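Local coordinates for protein glucoamylase (Thermoanaerobacterium thermosaccharolyticum, PDB 1LF6) that catalyses the hydrolysis of terminal alpha-1,4-linked glucose from the non-reducing ends of starch-like chains, releasing beta-D-glucose, at residues 35-40 and 648-653; 119-124 and 136-141; 397-402 and 423-428; 498-503 and 552-557. One frame throughout, in Å; residues are numbered along the deposited sequence.

Overall arrangement
Contact 2 lies in the N-terminal beta domain, contacts 3 and 4 in the helical GH15 domain, and contact 1 joins the two domains near the middle of the molecule. Along the chain, contact 1 ties residues 35-40 to 648-653, so the other three follow one another inside the loop it closes. Contact 2 pairs two neighbouring strands of an antiparallel sheet. Contact 3 packs two consecutive helices of the barrel, and contact 4 lays a short strand on helix 550-562. The centres of contacts 2 and 3 are about 53 Å apart, on opposite sides of the chain's centre, whereas those of contacts 3 and 4 are about 28 Å apart. Contact 1 also runs close to the probable substrate site.

Contact 1: residues 35-40 and 648-653; sequences AQKQGV and SASPLN
Ser648 meets the 35-40 segment through its carbonyl: the O lies 3.6 Å from Ala35 CB. Water 1 donates to Ser648 O (2.8 Å) and accepts from Gln36 NE2 (2.9 Å); the bend at chi2 (64°) turns CD of Gln36 back, and the amide end comes nearer, its OE1 held by Asn629. The Ser648 hydroxyl bonds instead to Thr646 and Gln637, and its side chain is about 4 Å from that of Trp325, a probable substrate-binding residue. Ala649 brings its CA to 4.3 Å from Ala35 CB and turns its methyl away, against Tyr337. The contact bridges the N-terminal beta-sandwich domain and the (alpha/alpha) barrel, and at Ser650 the bridge is a direct hydrogen bond: OG donates to Ala35 O over 2.7 Å, in the carbonyl plane and on a lone pair (C=O...OG 133°). Beside it, Lys37 CG packs 3.3 Å from Ser650 O, whereas the lysine amine runs off to a salt bridge with Glu61. A cis peptide leads into Pro651. Its ring and Val40 pass each other pointing opposite ways, with Pro651 CD 3.7 Å from Val40 CG1, and Ile304 of helix 296-306 touches both side chains.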
# COMPACT_ATOMS: atom_id res chain seq x y z
N ALA A 35 -5.21 -8.58 -3.09
CA ALA A 35 -4.58 -7.30 -2.79
C ALA A 35 -5.51 -6.10 -2.94
O ALA A 35 -5.16 -4.98 -2.56
CB ALA A 35 -3.34 -7.12 -3.67
N GLN A 36 -6.69 -6.32 -3.52
CA GLN A 36 -7.68 -5.25 -3.68
C GLN A 36 -8.35 -5.12 -2.31
O GLN A 36 -9.06 -6.03 -1.86
CB GLN A 36 -8.70 -5.62 -4.77
CG GLN A 36 -10.04 -4.90 -4.68
CD GLN A 36 -9.95 -3.38 -4.86
OE1 GLN A 36 -10.96 -2.69 -4.71
NE2 GLN A 36 -8.76 -2.86 -5.18
N LYS A 37 -8.12 -3.99 -1.65
CA LYS A 37 -8.67 -3.79 -0.32
C LYS A 37 -9.84 -2.83 -0.24
O LYS A 37 -9.86 -1.79 -0.88
CB LYS A 37 -7.56 -3.31 0.63
CG LYS A 37 -6.34 -4.21 0.66
CD LYS A 37 -6.69 -5.63 1.07
CE LYS A 37 -5.45 -6.49 1.19
NZ LYS A 37 -5.78 -7.92 1.49
N GLN A 38 -10.82 -3.21 0.58
CA GLN A 38 -12.01 -2.39 0.81
C GLN A 38 -11.67 -1.34 1.85
O GLN A 38 -12.32 -0.31 1.96
CB GLN A 38 -13.16 -3.25 1.34
CG GLN A 38 -13.83 -4.12 0.30
CD GLN A 38 -14.84 -5.05 0.92
OE1 GLN A 38 -14.49 -5.93 1.71
NE2 GLN A 38 -16.11 -4.87 0.58
N GLY A 39 -10.62 -1.63 2.63
CA GLY A 39 -10.20 -0.69 3.65
C GLY A 39 -8.95 -1.13 4.38
O GLY A 39 -8.56 -2.30 4.32
N VAL A 40 -8.31 -0.18 5.05
CA VAL A 40 -7.11 -0.44 5.83
C VAL A 40 -7.20 0.45 7.06
O VAL A 40 -7.78 1.53 7.00
CB VAL A 40 -5.82 -0.12 5.03
CG1 VAL A 40 -5.77 -0.96 3.76
CG2 VAL A 40 -5.76 1.37 4.70
N SER A 648 -3.79 -5.71 -8.66
CA SER A 648 -2.52 -5.08 -8.34
C SER A 648 -2.58 -4.54 -6.91
O SER A 648 -3.64 -4.57 -6.26
CB SER A 648 -2.26 -3.93 -9.31
OG SER A 648 -3.33 -3.01 -9.28
N ALA A 649 -1.45 -4.06 -6.42
CA ALA A 649 -1.38 -3.52 -5.08
C ALA A 649 -2.41 -2.41 -4.85
O ALA A 649 -2.73 -1.65 -5.76
CB ALA A 649 0.03 -2.98 -4.81
N SER A 650 -2.93 -2.37 -3.63
CA SER A 650 -3.89 -1.34 -3.22
C SER A 650 -4.03 -1.44 -1.70
O SER A 650 -4.10 -2.53 -1.15
CB SER A 650 -5.25 -1.54 -3.88
OG SER A 650 -6.01 -2.48 -3.15
N PRO A 651 -4.04 -0.30 -1.01
CA PRO A 651 -3.88 1.04 -1.60
C PRO A 651 -2.45 1.33 -2.03
O PRO A 651 -1.51 0.95 -1.33
CB PRO A 651 -4.34 1.97 -0.47
CG PRO A 651 -4.00 1.19 0.77
CD PRO A 651 -4.42 -0.22 0.40
N LEU A 652 -2.27 1.97 -3.18
CA LEU A 652 -0.92 2.34 -3.62
C LEU A 652 -0.71 3.72 -3.01
O LEU A 652 -1.27 4.71 -3.48
CB LEU A 652 -0.81 2.42 -5.16
CG LEU A 652 0.60 2.72 -5.69
CD1 LEU A 652 1.53 1.56 -5.34
CD2 LEU A 652 0.58 2.93 -7.19
N ASN A 653 0.08 3.77 -1.94
CA ASN A 653 0.32 5.01 -1.22
C ASN A 653 0.79 6.18 -2.07
O ASN A 653 0.36 7.31 -1.86
CB ASN A 653 1.29 4.74 -0.07
CG ASN A 653 0.69 3.82 0.99
OD1 ASN A 653 -0.54 3.74 1.12
ND2 ASN A 653 1.54 3.13 1.74
O HOH W 1 -6.35 -3.84 -6.57

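Contact 2: residues 119-124 and 136-141; sequences RITKDI and KAKFEA
Arg119 and Glu140 are joined twice, through the backbone and through their charged ends. Glu140 N donates to Arg119 O over 2.9 Å, while the return bond from Arg119 N to Glu140 O is weak. The pairs Thr121-Lys138 and Asp123-Lys136 each close two further bonds, the shortest from Asp123 N to Lys136 O at 2.8 Å. The carbonyls of Thr121 and Lys136 also take CA-H...O contacts from Ala137 and Lys122. In the salt bridge Arg119 NH2 comes within 3.0 Å of Glu140 OE2, from above the carboxylate plane (37° out of it), the flat groups being turned 76° apart. Water 2 is 2.8 Å from Thr121 OG1; its very short approach to Glu140 OE2 is doubtful. Lys138 runs beside Thr121, Lys138 CE being 3.5 Å from Thr121 OG1. Asp123 finds its partner outside, in Lys273, and Lys122 NZ has a salt bridge to Glu89 and a hydrogen bond to Gly57 O. On the face of Ile120, Lys122, Ala137 and Phe139, Ile120 CG1 lies 4.0 Å from Phe139 CD2. Backbone bonds join Ile120 and Lys122 to strand 107-113, and Ala137 and Phe139 to strand 243-251; Phe77 and Val79 of strand 70-80, in the sandwich's second sheet, cover that face.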
# COMPACT_ATOMS: atom_id res chain seq x y z
N ARG A 119 -27.75 -12.01 6.03
CA ARG A 119 -27.05 -10.73 5.95
C ARG A 119 -26.18 -10.60 7.19
O ARG A 119 -26.63 -10.83 8.31
CB ARG A 119 -28.04 -9.57 5.91
CG ARG A 119 -27.39 -8.20 5.82
CD ARG A 119 -28.37 -7.11 6.23
NE ARG A 119 -29.50 -7.04 5.31
CZ ARG A 119 -30.69 -6.55 5.64
NH1 ARG A 119 -31.66 -6.51 4.74
NH2 ARG A 119 -30.91 -6.10 6.87
N ILE A 120 -24.91 -10.25 6.99
CA ILE A 120 -24.00 -10.08 8.10
C ILE A 120 -23.46 -8.66 8.09
O ILE A 120 -22.97 -8.18 7.06
CB ILE A 120 -22.81 -11.08 8.02
CG1 ILE A 120 -23.33 -12.52 8.04
CG2 ILE A 120 -21.85 -10.85 9.18
CD1 ILE A 120 -22.24 -13.57 7.98
N THR A 121 -23.56 -7.98 9.22
CA THR A 121 -23.08 -6.61 9.33
C THR A 121 -21.91 -6.56 10.31
O THR A 121 -21.98 -7.13 11.39
CB THR A 121 -24.20 -5.66 9.80
OG1 THR A 121 -25.29 -5.73 8.88
CG2 THR A 121 -23.70 -4.23 9.89
N LYS A 122 -20.84 -5.87 9.92
CA LYS A 122 -19.66 -5.79 10.77
C LYS A 122 -19.19 -4.37 11.07
O LYS A 122 -19.40 -3.45 10.29
CB LYS A 122 -18.50 -6.56 10.13
CG LYS A 122 -18.83 -7.98 9.69
CD LYS A 122 -17.68 -8.59 8.89
CE LYS A 122 -17.97 -10.03 8.49
NZ LYS A 122 -16.85 -10.61 7.68
N ASP A 123 -18.54 -4.23 12.22
CA ASP A 123 -17.97 -2.96 12.68
C ASP A 123 -16.55 -3.35 13.03
O ASP A 123 -16.34 -4.15 13.95
CB ASP A 123 -18.71 -2.46 13.92
CG ASP A 123 -20.00 -1.75 13.60
OD1 ASP A 123 -20.60 -2.09 12.55
OD2 ASP A 123 -20.43 -0.87 14.38
N ILE A 124 -15.59 -2.81 12.29
CA ILE A 124 -14.19 -3.16 12.51
C ILE A 124 -13.26 -1.98 12.79
O ILE A 124 -13.32 -0.96 12.10
CB ILE A 124 -13.65 -3.94 11.29
CG1 ILE A 124 -14.54 -5.16 11.04
CG2 ILE A 124 -12.20 -4.37 11.53
CD1 ILE A 124 -14.27 -5.86 9.72
N LYS A 136 -17.35 -6.23 15.63
CA LYS A 136 -18.69 -6.46 16.15
C LYS A 136 -19.45 -6.97 14.94
O LYS A 136 -19.32 -6.43 13.84
CB LYS A 136 -19.32 -5.17 16.67
CG LYS A 136 -20.70 -5.38 17.28
CD LYS A 136 -21.13 -4.16 18.09
CE LYS A 136 -22.38 -4.43 18.91
NZ LYS A 136 -22.76 -3.26 19.75
N ALA A 137 -20.24 -8.02 15.13
CA ALA A 137 -21.00 -8.58 14.03
C ALA A 137 -22.39 -8.98 14.49
O ALA A 137 -22.61 -9.29 15.67
CB ALA A 137 -20.27 -9.79 13.46
N LYS A 138 -23.33 -8.97 13.55
CA LYS A 138 -24.70 -9.36 13.82
C LYS A 138 -25.20 -10.14 12.61
O LYS A 138 -24.94 -9.75 11.47
CB LYS A 138 -25.59 -8.13 14.05
CG LYS A 138 -25.80 -7.26 12.82
CD LYS A 138 -26.86 -6.19 13.07
CE LYS A 138 -27.04 -5.29 11.85
NZ LYS A 138 -28.07 -4.23 12.04
N PHE A 139 -25.90 -11.23 12.87
CA PHE A 139 -26.42 -12.07 11.80
C PHE A 139 -27.92 -11.85 11.66
O PHE A 139 -28.64 -11.77 12.66
CB PHE A 139 -26.13 -13.54 12.10
CG PHE A 139 -26.67 -14.49 11.08
CD1 PHE A 139 -27.96 -15.01 11.21
CD2 PHE A 139 -25.91 -14.86 9.98
CE1 PHE A 139 -28.48 -15.88 10.26
CE2 PHE A 139 -26.42 -15.73 9.02
CZ PHE A 139 -27.71 -16.24 9.16
N GLU A 140 -28.39 -11.76 10.42
CA GLU A 140 -29.81 -11.57 10.16
C GLU A 140 -30.34 -12.60 9.18
O GLU A 140 -29.77 -12.80 8.11
CB GLU A 140 -30.08 -10.18 9.57
CG GLU A 140 -29.67 -9.01 10.42
CD GLU A 140 -30.09 -7.69 9.79
OE1 GLU A 140 -31.30 -7.38 9.84
OE2 GLU A 140 -29.23 -6.99 9.22
N ALA A 141 -31.43 -13.25 9.54
CA ALA A 141 -32.04 -14.24 8.66
C ALA A 141 -33.01 -13.49 7.75
O ALA A 141 -34.05 -13.02 8.21
CB ALA A 141 -32.79 -15.28 9.48
O HOH W 2 -26.90 -7.97 9.23

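Contact 3: residues 397-402 and 423-428; sequences EQADPI and DFIIKI
Gln398 NE2 is gripped by two backbone carbonyls, Ile378 O and Gln394 O, which fix the rotation of the amide; its CD and OE1 meet Phe424. The chain bends at chi2 (-55°), and CD lies in the ring plane at the edge of Phe424, 3.8 Å from CE1. OE1 comes to 3.5 Å from Phe424 CD1, with amide and ring planes 75° apart. Nearer the backbone, Gln398 CB rests on Ile425 CG1 at 3.6 Å. An alanine at Gln398 would keep that CB contact but would probably leave both carbonyls without this donor and open a gap at the ring edge. Ile425 CD1 reaches to the facing helix, 3.8 Å from Ala399 N and 4.1 Å from Ala399 CB, and meets Ile402 CD1 tip to tip at 4.2 Å. Trp481 of helix 468-489 also touches Ile425, and Cys457 and Ala458 of helix 445-464 touch Ile402, so the apolar packing extends to the next two helices. The Gln398 side chain is about 10 Å from that of Glu438, the probable proton donor. Consecutive helices 395-407 and 414-428, their segments inclined at 149°, pack roughly antiparallel as befits the (alpha/alpha) barrel of GH15 enzymes.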
# COMPACT_ATOMS: atom_id res chain seq x y z
N GLU A 397 16.49 8.10 -6.68
CA GLU A 397 16.34 7.85 -5.25
C GLU A 397 17.44 8.49 -4.39
O GLU A 397 17.27 8.66 -3.18
CB GLU A 397 16.24 6.34 -4.97
CG GLU A 397 14.89 5.74 -5.40
CD GLU A 397 14.58 4.42 -4.71
OE1 GLU A 397 13.43 4.26 -4.24
OE2 GLU A 397 15.47 3.55 -4.64
N GLN A 398 18.56 8.86 -5.01
CA GLN A 398 19.64 9.51 -4.28
C GLN A 398 19.32 11.00 -4.19
O GLN A 398 19.70 11.69 -3.24
CB GLN A 398 20.98 9.35 -5.02
CG GLN A 398 21.32 7.93 -5.46
CD GLN A 398 21.28 6.94 -4.32
OE1 GLN A 398 21.82 7.19 -3.23
NE2 GLN A 398 20.65 5.79 -4.56
N ALA A 399 18.61 11.48 -5.20
CA ALA A 399 18.25 12.89 -5.31
C ALA A 399 17.04 13.36 -4.50
O ALA A 399 17.08 14.44 -3.90
CB ALA A 399 18.03 13.25 -6.78
N ASP A 400 15.98 12.56 -4.48
CA ASP A 400 14.76 12.93 -3.78
C ASP A 400 14.93 13.35 -2.32
O ASP A 400 14.34 14.34 -1.89
CB ASP A 400 13.72 11.82 -3.90
CG ASP A 400 13.18 11.69 -5.32
OD1 ASP A 400 13.29 12.68 -6.08
OD2 ASP A 400 12.63 10.63 -5.67
N PRO A 401 15.73 12.61 -1.54
CA PRO A 401 15.88 13.04 -0.15
C PRO A 401 16.52 14.43 -0.05
O PRO A 401 16.24 15.17 0.90
CB PRO A 401 16.73 11.93 0.47
CG PRO A 401 17.37 11.25 -0.72
CD PRO A 401 16.31 11.28 -1.76
N ILE A 402 17.35 14.79 -1.02
CA ILE A 402 17.98 16.11 -1.02
C ILE A 402 16.92 17.16 -1.30
O ILE A 402 16.88 18.20 -0.65
CB ILE A 402 19.07 16.26 -2.11
CG1 ILE A 402 20.18 15.23 -1.90
CG2 ILE A 402 19.64 17.68 -2.06
CD1 ILE A 402 21.22 15.23 -3.02
N ASP A 423 27.52 14.01 -3.38
CA ASP A 423 28.83 13.53 -3.81
C ASP A 423 28.71 12.16 -4.48
O ASP A 423 29.44 11.86 -5.41
CB ASP A 423 29.79 13.42 -2.62
CG ASP A 423 30.16 14.78 -2.03
OD1 ASP A 423 30.13 15.78 -2.78
OD2 ASP A 423 30.49 14.84 -0.83
N PHE A 424 27.78 11.34 -3.99
CA PHE A 424 27.58 10.02 -4.57
C PHE A 424 27.02 10.15 -5.99
O PHE A 424 27.47 9.47 -6.91
CB PHE A 424 26.63 9.20 -3.70
CG PHE A 424 26.40 7.81 -4.20
CD1 PHE A 424 25.11 7.36 -4.48
CD2 PHE A 424 27.46 6.94 -4.39
CE1 PHE A 424 24.89 6.07 -4.95
CE2 PHE A 424 27.25 5.65 -4.86
CZ PHE A 424 25.96 5.21 -5.14
N ILE A 425 26.05 11.04 -6.16
CA ILE A 425 25.44 11.27 -7.47
C ILE A 425 26.46 11.77 -8.50
O ILE A 425 26.46 11.33 -9.65
CB ILE A 425 24.30 12.31 -7.37
CG1 ILE A 425 23.13 11.72 -6.58
CG2 ILE A 425 23.85 12.73 -8.77
CD1 ILE A 425 22.07 12.74 -6.23
N ILE A 426 27.32 12.70 -8.10
CA ILE A 426 28.32 13.25 -9.01
C ILE A 426 29.35 12.20 -9.40
O ILE A 426 29.98 12.29 -10.45
CB ILE A 426 29.04 14.46 -8.38
CG1 ILE A 426 28.03 15.61 -8.20
CG2 ILE A 426 30.22 14.89 -9.25
CD1 ILE A 426 28.65 16.93 -7.82
N LYS A 427 29.51 11.20 -8.54
CA LYS A 427 30.46 10.13 -8.79
C LYS A 427 29.97 9.13 -9.84
O LYS A 427 30.77 8.61 -10.62
CB LYS A 427 30.73 9.39 -7.48
CG LYS A 427 32.19 9.25 -7.16
CD LYS A 427 32.40 8.72 -5.76
CE LYS A 427 32.21 9.81 -4.72
NZ LYS A 427 32.79 9.38 -3.41
N ILE A 428 28.67 8.87 -9.88
CA ILE A 428 28.15 7.90 -10.85
C ILE A 428 27.19 8.43 -11.91
O ILE A 428 27.01 7.80 -12.95
CB ILE A 428 27.48 6.72 -10.12
CG1 ILE A 428 26.39 7.23 -9.18
CG2 ILE A 428 28.54 5.93 -9.35
CD1 ILE A 428 25.63 6.12 -8.49

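Contact 4: residues 498-503 and 552-557; sequences NGQYYI and ILNTLK
Thr555 holds OG1 beside its own backbone N and anti to its carbonyl carbon (chi1 -54°), and Tyr502 places CG likewise (chi1 -74°), which sets OG1 to face the strand and starts the tyrosine side chain off beside it. Tyr502 N donates to Thr555 OG1 over 3.0 Å, almost straight at 174°. The same hydroxyl is hydrogen-bonded to Lys551 O, one turn back in the helix, so it serves the strand and the helix at once. The ring also comes near this oxygen: Tyr502 CD1 is 3.3 Å from Thr555 OG1, the two side chains crossing at about a right angle. Further out, Tyr502 CE1 packs on Ile552 CD1 at 3.8 Å, while the phenol OH goes to Asp486 and Tyr490 meets the ring edge-to-face. An alanine at Thr555 would remove OG1 and CG2, and would probably leave Tyr502 N without its acceptor and the ring less closely packed. Tyr501 presses CB to 3.7 Å from Thr555 CA, and its ring leads away, OH being hydrogen-bonded to Lys529 O and to Leu496 N. Gln500 O lies 3.4 Å from Asn554 CB. At the end of the contact Asn498 OD1 accepts from Gln500 N (2.8 Å), the donor standing above the amide carbonyl plane; this is an Asx turn. Water 3 lies between Asn498 OD1 and Asn554 O. Away from the annotated sites, the two-stranded antiparallel sheet of 490-491 and 501-502 is laid on helix 550-562 at the periphery of the GH15 domain.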
# COMPACT_ATOMS: atom_id res chain seq x y z
N ASN A 498 5.90 11.81 -35.56
CA ASN A 498 6.80 12.64 -36.36
C ASN A 498 8.27 12.33 -36.08
O ASN A 498 9.16 13.04 -36.55
CB ASN A 498 6.51 14.12 -36.09
CG ASN A 498 7.06 14.60 -34.76
OD1 ASN A 498 7.49 13.80 -33.92
ND2 ASN A 498 7.05 15.91 -34.55
N GLY A 499 8.52 11.27 -35.30
CA GLY A 499 9.89 10.87 -34.99
C GLY A 499 10.66 11.71 -33.99
O GLY A 499 11.84 11.45 -33.73
N GLN A 500 10.01 12.71 -33.42
CA GLN A 500 10.65 13.61 -32.46
C GLN A 500 9.99 13.50 -31.09
O GLN A 500 8.81 13.83 -30.93
CB GLN A 500 10.53 15.05 -32.96
CG GLN A 500 11.25 15.31 -34.27
CD GLN A 500 10.62 16.44 -35.06
OE1 GLN A 500 9.75 16.22 -35.90
NE2 GLN A 500 11.05 17.67 -34.77
N TYR A 501 10.75 13.04 -30.10
CA TYR A 501 10.23 12.86 -28.74
C TYR A 501 11.27 12.31 -27.76
O TYR A 501 12.26 11.71 -28.17
CB TYR A 501 9.04 11.90 -28.76
CG TYR A 501 9.29 10.60 -29.52
CD1 TYR A 501 9.02 10.50 -30.88
CD2 TYR A 501 9.79 9.47 -28.86
CE1 TYR A 501 9.22 9.31 -31.58
CE2 TYR A 501 10.00 8.27 -29.55
CZ TYR A 501 9.71 8.20 -30.91
OH TYR A 501 9.86 7.01 -31.59
N TYR A 502 11.04 12.53 -26.47
CA TYR A 502 11.92 11.98 -25.45
C TYR A 502 11.56 10.50 -25.41
O TYR A 502 10.39 10.14 -25.47
CB TYR A 502 11.63 12.57 -24.07
CG TYR A 502 12.11 14.00 -23.87
CD1 TYR A 502 11.20 15.06 -23.83
CD2 TYR A 502 13.46 14.29 -23.73
CE1 TYR A 502 11.64 16.37 -23.66
CE2 TYR A 502 13.91 15.60 -23.57
CZ TYR A 502 12.99 16.64 -23.54
OH TYR A 502 13.44 17.94 -23.42
N ILE A 503 12.57 9.63 -25.31
CA ILE A 503 12.30 8.21 -25.24
C ILE A 503 12.32 7.81 -23.77
O ILE A 503 12.70 8.61 -22.92
CB ILE A 503 13.33 7.38 -26.04
CG1 ILE A 503 14.74 7.55 -25.46
CG2 ILE A 503 13.30 7.82 -27.50
CD1 ILE A 503 15.84 6.80 -26.26
N ILE A 552 8.58 18.82 -25.14
CA ILE A 552 7.60 18.23 -24.24
C ILE A 552 6.30 17.98 -25.01
O ILE A 552 5.72 16.90 -24.93
CB ILE A 552 7.29 19.16 -23.04
CG1 ILE A 552 8.53 19.27 -22.14
CG2 ILE A 552 6.08 18.64 -22.27
CD1 ILE A 552 8.97 17.96 -21.52
N LEU A 553 5.85 18.99 -25.76
CA LEU A 553 4.62 18.86 -26.53
C LEU A 553 4.71 17.74 -27.57
O LEU A 553 3.76 16.98 -27.75
CB LEU A 553 4.29 20.19 -27.23
CG LEU A 553 3.72 21.33 -26.35
CD1 LEU A 553 2.45 20.86 -25.66
CD2 LEU A 553 4.74 21.74 -25.31
N ASN A 554 5.87 17.63 -28.23
CA ASN A 554 6.07 16.60 -29.23
C ASN A 554 5.96 15.21 -28.60
O ASN A 554 5.38 14.29 -29.18
CB ASN A 554 7.46 16.74 -29.88
CG ASN A 554 7.54 17.89 -30.87
OD1 ASN A 554 8.63 18.28 -31.29
ND2 ASN A 554 6.39 18.42 -31.25
N THR A 555 6.55 15.06 -27.42
CA THR A 555 6.53 13.79 -26.72
C THR A 555 5.10 13.44 -26.33
O THR A 555 4.66 12.30 -26.46
CB THR A 555 7.43 13.85 -25.46
OG1 THR A 555 8.74 14.29 -25.84
CG2 THR A 555 7.53 12.49 -24.80
N LEU A 556 4.37 14.45 -25.85
CA LEU A 556 2.99 14.29 -25.44
C LEU A 556 2.16 13.67 -26.57
O LEU A 556 1.32 12.79 -26.33
CB LEU A 556 2.42 15.66 -25.06
CG LEU A 556 1.89 15.92 -23.65
CD1 LEU A 556 2.76 15.28 -22.60
CD2 LEU A 556 1.80 17.43 -23.43
N LYS A 557 2.39 14.13 -27.80
CA LYS A 557 1.66 13.61 -28.96
C LYS A 557 1.90 12.13 -29.16
O LYS A 557 0.96 11.37 -29.42
CB LYS A 557 2.08 14.35 -30.24
CG LYS A 557 1.85 15.84 -30.22
CD LYS A 557 2.09 16.44 -31.61
CE LYS A 557 2.11 17.95 -31.56
NZ LYS A 557 3.28 18.46 -30.79
O HOH W 3 5.82 14.00 -31.75